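Local coordinates for predicted protein (Phaeodactylum tricornutum CCAP 1055/1, PDB 5Z5M), which makes (S)-allantoin from 5-hydroxyisourate as a natural fusion of an OHCU decarboxylase domain with a transthyretin-like HIU hydrolase domain, at the interface of chains A and B and the interface of chains A and C. Sequence-based numbering; all coordinates share one arbitrary frame. Chains: chain A/B/C, Predicted protein.

Contact 1: the interface of chains A and B. Residues chain A 190-193, 289, 292; chain B 190, 289, 291-292.
The hydroxyl OG of B:Ser289 is held by three hydrogen bonds. It donates to the backbone carbonyl A:Thr190 O across the interface at 2.7 Å, accepts the backbone N-H of B:Trp291 in its own chain, and pairs at 2.9 Å with the hydroxyl B:Ser292 OG, where the direction is not decided. The donor stands above the plane of the A:Thr190 carbonyl, 28° out of it, rather than on a lone pair. The two-fold twin joins A:Ser289 OG to B:Thr190 O at 2.8 Å. B:Ser289 (chi1 83°) and B:Ser292 both place OG in the crowded position between backbone N and carbonyl carbon, so the two hydroxyls of chain B meet tip to tip at the seam. Between the threonines one water binds both hydroxyls, 3.0 Å from A:Thr190 OG1 and equally far from B:Thr190 OG1. Beside this polar core the indole of B:Trp291, its CG anti to the carbonyl carbon (chi1 -47°), lays one face of its ring against the backbone of A:Asn192 and A:Gly193. A:Asn192 C, in a poorly ordered residue, sits over the face of the five-membered ring, 3.5 Å from its centroid. On the same face A:Gly193 CA packs at 3.4 Å from B:Trp291 CG, an approach that the missing side chain probably eases. The carbonyls A:Thr190 O and A:Gly191 O lie in the ring plane at the indole edge. This two-fold patch between transthyretin-like domains clamps the loop after strand 187-189 of one subunit against the turn between strands 286-289 and 292-296 of the other, and so helps hold the tetramer of the deposited assembly together.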
loop_
_atom_site.group_PDB
_atom_site.type_symbol
_atom_site.label_atom_id
_atom_site.label_comp_id
_atom_site.label_asym_id
_atom_site.label_seq_id
_atom_site.Cartn_x
_atom_site.Cartn_y
_atom_site.Cartn_z
ATOM N N THR A 190 -1.723 2.140 10.538
ATOM C CA THR A 190 -1.517 0.743 10.168
ATOM C C THR A 190 -0.498 0.045 11.062
ATOM O O THR A 190 -0.343 -1.176 11.003
ATOM C CB THR A 190 -1.064 0.608 8.695
ATOM O OG1 THR A 190 0.138 1.360 8.492
ATOM C CG2 THR A 190 -2.142 1.129 7.766
ATOM N N GLY A 191 0.196 0.818 11.888
ATOM C CA GLY A 191 1.136 0.251 12.833
ATOM C C GLY A 191 0.411 -0.321 14.039
ATOM O O GLY A 191 0.846 -1.310 14.621
ATOM N N ASN A 192 -0.714 0.296 14.390
ATOM C CA ASN A 192 -1.498 -0.102 15.554
ATOM C C ASN A 192 -2.867 -0.686 15.213
ATOM O O ASN A 192 -3.527 -1.255 16.074
ATOM C CB ASN A 192 -1.671 1.099 16.489
ATOM C CG ASN A 192 -0.354 1.573 17.064
ATOM O OD1 ASN A 192 0.505 0.767 17.415
ATOM N ND2 ASN A 192 -0.183 2.887 17.156
ATOM N N GLY A 193 -3.292 -0.547 13.960
ATOM C CA GLY A 193 -4.542 -1.140 13.506
ATOM C C GLY A 193 -5.798 -0.439 13.993
ATOM O O GLY A 193 -6.840 -1.066 14.200
ATOM N N SER A 289 1.984 4.626 8.981
ATOM C CA SER A 289 2.751 4.169 10.136
ATOM C C SER A 289 3.934 5.135 10.241
ATOM O O SER A 289 4.073 6.014 9.389
ATOM C CB SER A 289 3.202 2.712 9.970
ATOM O OG SER A 289 4.308 2.599 9.083
ATOM N N SER A 292 5.857 4.279 6.827
ATOM C CA SER A 292 5.192 4.046 5.547
ATOM C C SER A 292 3.917 4.850 5.441
ATOM O O SER A 292 3.297 5.179 6.452
ATOM C CB SER A 292 4.878 2.559 5.379
ATOM O OG SER A 292 3.851 2.173 6.282
ATOM N N THR B 190 6.719 -2.895 8.025
ATOM C CA THR B 190 6.345 -1.487 7.946
ATOM C C THR B 190 5.896 -0.945 9.295
ATOM O O THR B 190 5.759 0.265 9.471
ATOM C CB THR B 190 5.224 -1.256 6.924
ATOM O OG1 THR B 190 4.115 -2.107 7.239
ATOM C CG2 THR B 190 5.714 -1.558 5.526
ATOM N N SER B 289 2.605 -5.333 8.258
ATOM C CA SER B 289 2.494 -4.997 9.670
ATOM C C SER B 289 1.469 -5.980 10.240
ATOM O O SER B 289 0.828 -6.706 9.473
ATOM C CB SER B 289 2.060 -3.536 9.854
ATOM O OG SER B 289 0.648 -3.404 9.749
ATOM N N TRP B 291 -1.310 -5.424 10.984
ATOM C CA TRP B 291 -2.636 -4.919 10.651
ATOM C C TRP B 291 -2.815 -4.621 9.172
ATOM O O TRP B 291 -3.864 -4.137 8.761
ATOM C CB TRP B 291 -2.923 -3.654 11.448
ATOM C CG TRP B 291 -2.587 -3.807 12.880
ATOM C CD1 TRP B 291 -1.520 -3.271 13.535
ATOM C CD2 TRP B 291 -3.310 -4.578 13.845
ATOM N NE1 TRP B 291 -1.539 -3.647 14.857
ATOM C CE2 TRP B 291 -2.627 -4.453 15.072
ATOM C CE3 TRP B 291 -4.467 -5.359 13.793
ATOM C CZ2 TRP B 291 -3.065 -5.076 16.235
ATOM C CZ3 TRP B 291 -4.908 -5.972 14.953
ATOM C CH2 TRP B 291 -4.207 -5.826 16.158
ATOM N N SER B 292 -1.791 -4.895 8.374
ATOM C CA SER B 292 -1.870 -4.576 6.952
ATOM C C SER B 292 -0.819 -5.331 6.167
ATOM O O SER B 292 0.200 -5.734 6.719
ATOM C CB SER B 292 -1.687 -3.072 6.732
ATOM O OG SER B 292 -0.380 -2.672 7.135
HETATM O O HOH W 1 2.510 -0.417 9.162
#

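Contact 2: the interface of chains A and C. Residues chain A 291-295; chain C 271, 293-296.
The phenyl rings of A:Phe293 and C:Phe293 form the apolar centre, crossing obliquely and meeting rim to rim, with A:Phe293 CE1 3.6 Å from C:Phe293 CE1. Both side chains take the crowded position between backbone N and carbonyl carbon (chi1 74° in each). At the other rim of A:Phe293, CE2 presses on the methyl C:Thr295 CG2 at 3.3 Å, and the twin methyl A:Thr295 CG2 meets C:Phe293 CE2. Each threonine points this methyl at the phenyl because OG1 is anti to the backbone N (chi1 -177° in A:Thr295), which leaves CG2 in the crowded position. C:Leu271, from strand 268-275, slides past A:Phe293 in the opposite direction, and its CD1 touches CE2 of the ring at 3.5 Å. On the opposite side of the paired strands, A:Ser294 and C:Ser294 face each other across the two-fold axis through their CB atoms, 3.5 Å apart. Farther along, A:Ser292 CB lies alongside CB of C:Tyr296, a poorly ordered residue that opens the C-terminal Tyr-Arg-Gly-Ser signature of HIU hydrolases, so the pairing may also help position that motif. Between the phenyl side and the serine side run the backbones of the two antiparallel strands 292-296. C:Thr295 N donates to A:Phe293 O at 2.9 Å, nearly along the C=O axis (171° at the oxygen), and A:Thr295 N does the same to C:Phe293 O. The return bonds are longer and come from above the carbonyl plane, as with C:Phe293 N to A:Thr295 O at 3.2 Å. At one end a water lies 3.0 Å from A:Thr295 O and bridges it to the carbonyl of C:Phe293. Edge-to-edge pairing of the C-terminal strands thus continues a beta-sheet from one transthyretin-like domain into the next, while the phenyl and methyl contacts pack against one face of the junction; it joins two subunits of the deposited tetramer.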
loop_
_atom_site.group_PDB
_atom_site.type_symbol
_atom_site.label_atom_id
_atom_site.label_comp_id
_atom_site.label_asym_id
_atom_site.label_seq_id
_atom_site.Cartn_x
_atom_site.Cartn_y
_atom_site.Cartn_z
ATOM N N TRP A 291 6.717 4.562 9.376
ATOM C CA TRP A 291 7.707 4.127 8.391
ATOM C C TRP A 291 7.122 3.916 7.003
ATOM O O TRP A 291 7.809 3.440 6.099
ATOM C CB TRP A 291 8.373 2.833 8.860
ATOM C CG TRP A 291 8.752 2.866 10.311
ATOM C CD1 TRP A 291 8.058 2.311 11.348
ATOM C CD2 TRP A 291 9.906 3.494 10.890
ATOM N NE1 TRP A 291 8.710 2.550 12.533
ATOM C CE2 TRP A 291 9.847 3.274 12.278
ATOM C CE3 TRP A 291 10.983 4.216 10.368
ATOM C CZ2 TRP A 291 10.822 3.753 13.154
ATOM C CZ3 TRP A 291 11.956 4.690 11.242
ATOM C CH2 TRP A 291 11.865 4.458 12.616
ATOM N N SER A 292 5.857 4.279 6.827
ATOM C CA SER A 292 5.192 4.046 5.547
ATOM C C SER A 292 3.917 4.850 5.441
ATOM O O SER A 292 3.297 5.179 6.452
ATOM C CB SER A 292 4.878 2.559 5.379
ATOM O OG SER A 292 3.851 2.173 6.282
ATOM N N PHE A 293 3.505 5.171 4.220
ATOM C CA PHE A 293 2.173 5.704 4.054
ATOM C C PHE A 293 1.667 5.484 2.638
ATOM O O PHE A 293 2.442 5.232 1.707
ATOM C CB PHE A 293 2.106 7.193 4.452
ATOM C CG PHE A 293 2.741 8.146 3.474
ATOM C CD1 PHE A 293 1.981 8.755 2.489
ATOM C CD2 PHE A 293 4.073 8.495 3.590
ATOM C CE1 PHE A 293 2.550 9.655 1.605
ATOM C CE2 PHE A 293 4.650 9.403 2.714
ATOM C CZ PHE A 293 3.891 9.975 1.715
ATOM N N SER A 294 0.350 5.552 2.499
ATOM C CA SER A 294 -0.278 5.365 1.200
ATOM C C SER A 294 -1.612 6.091 1.141
ATOM O O SER A 294 -2.201 6.448 2.163
ATOM C CB SER A 294 -0.477 3.877 0.900
ATOM O OG SER A 294 -1.298 3.264 1.876
ATOM N N THR A 295 -2.089 6.308 -0.074
ATOM C CA THR A 295 -3.372 6.939 -0.280
ATOM C C THR A 295 -3.931 6.452 -1.605
ATOM O O THR A 295 -3.234 5.784 -2.380
ATOM C CB THR A 295 -3.267 8.470 -0.288
ATOM O OG1 THR A 295 -4.571 9.040 -0.434
ATOM C CG2 THR A 295 -2.405 8.928 -1.450
ATOM N N LEU C 271 7.152 14.097 -1.486
ATOM C CA LEU C 271 7.384 13.047 -0.508
ATOM C C LEU C 271 8.384 13.561 0.512
ATOM O O LEU C 271 9.576 13.638 0.239
ATOM C CB LEU C 271 7.867 11.766 -1.195
ATOM C CG LEU C 271 8.259 10.536 -0.367
ATOM C CD1 LEU C 271 7.413 10.396 0.875
ATOM C CD2 LEU C 271 8.166 9.279 -1.233
ATOM N N PHE C 293 -0.885 5.936 -4.495
ATOM C CA PHE C 293 0.547 5.756 -4.341
ATOM C C PHE C 293 0.884 5.380 -2.912
ATOM O O PHE C 293 0.084 5.579 -1.996
ATOM C CB PHE C 293 1.326 7.008 -4.791
ATOM C CG PHE C 293 1.249 8.173 -3.839
ATOM C CD1 PHE C 293 2.177 8.314 -2.814
ATOM C CD2 PHE C 293 0.284 9.154 -4.000
ATOM C CE1 PHE C 293 2.119 9.387 -1.953
ATOM C CE2 PHE C 293 0.225 10.235 -3.139
ATOM C CZ PHE C 293 1.140 10.348 -2.113
ATOM N N SER C 294 2.068 4.803 -2.749
ATOM C CA SER C 294 2.556 4.376 -1.452
ATOM C C SER C 294 4.059 4.540 -1.400
ATOM O O SER C 294 4.732 4.553 -2.433
ATOM C CB SER C 294 2.179 2.921 -1.182
ATOM O OG SER C 294 2.473 2.123 -2.311
ATOM N N THR C 295 4.583 4.667 -0.190
ATOM C CA THR C 295 6.018 4.712 -0.005
ATOM C C THR C 295 6.360 4.162 1.368
ATOM O O THR C 295 5.479 3.971 2.216
ATOM C CB THR C 295 6.568 6.132 -0.145
ATOM O OG1 THR C 295 8.003 6.093 -0.131
ATOM C CG2 THR C 295 6.091 6.982 1.010
ATOM N N TYR C 296 7.640 3.906 1.592
ATOM C CA TYR C 296 8.069 3.323 2.850
ATOM C C TYR C 296 9.555 3.525 3.058
ATOM O O TYR C 296 10.277 3.892 2.131
ATOM C CB TYR C 296 7.737 1.830 2.890
ATOM C CG TYR C 296 8.296 1.054 1.721
ATOM C CD1 TYR C 296 9.611 0.596 1.726
ATOM C CD2 TYR C 296 7.511 0.775 0.609
ATOM C CE1 TYR C 296 10.125 -0.115 0.660
ATOM C CE2 TYR C 296 8.017 0.067 -0.463
ATOM C CZ TYR C 296 9.324 -0.377 -0.433
ATOM O OH TYR C 296 9.830 -1.084 -1.501
HETATM O O HOH W 2 -1.977 3.034 -2.034
#

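The C-alpha centres of contact 1 and contact 2 are about 11 Å apart, and both use A:Ser292, the first residue of strand 292-296. In chain A the same short C-terminal segment therefore serves two partners: its beginning, with the end of strand 286-289, faces chain B in contact 1, while the strand itself pairs with chain C in contact 2. Both interfaces are two-fold symmetric but bring different subunits together, so together they would tie the four copies of the deposited assembly around their transthyretin-like domains.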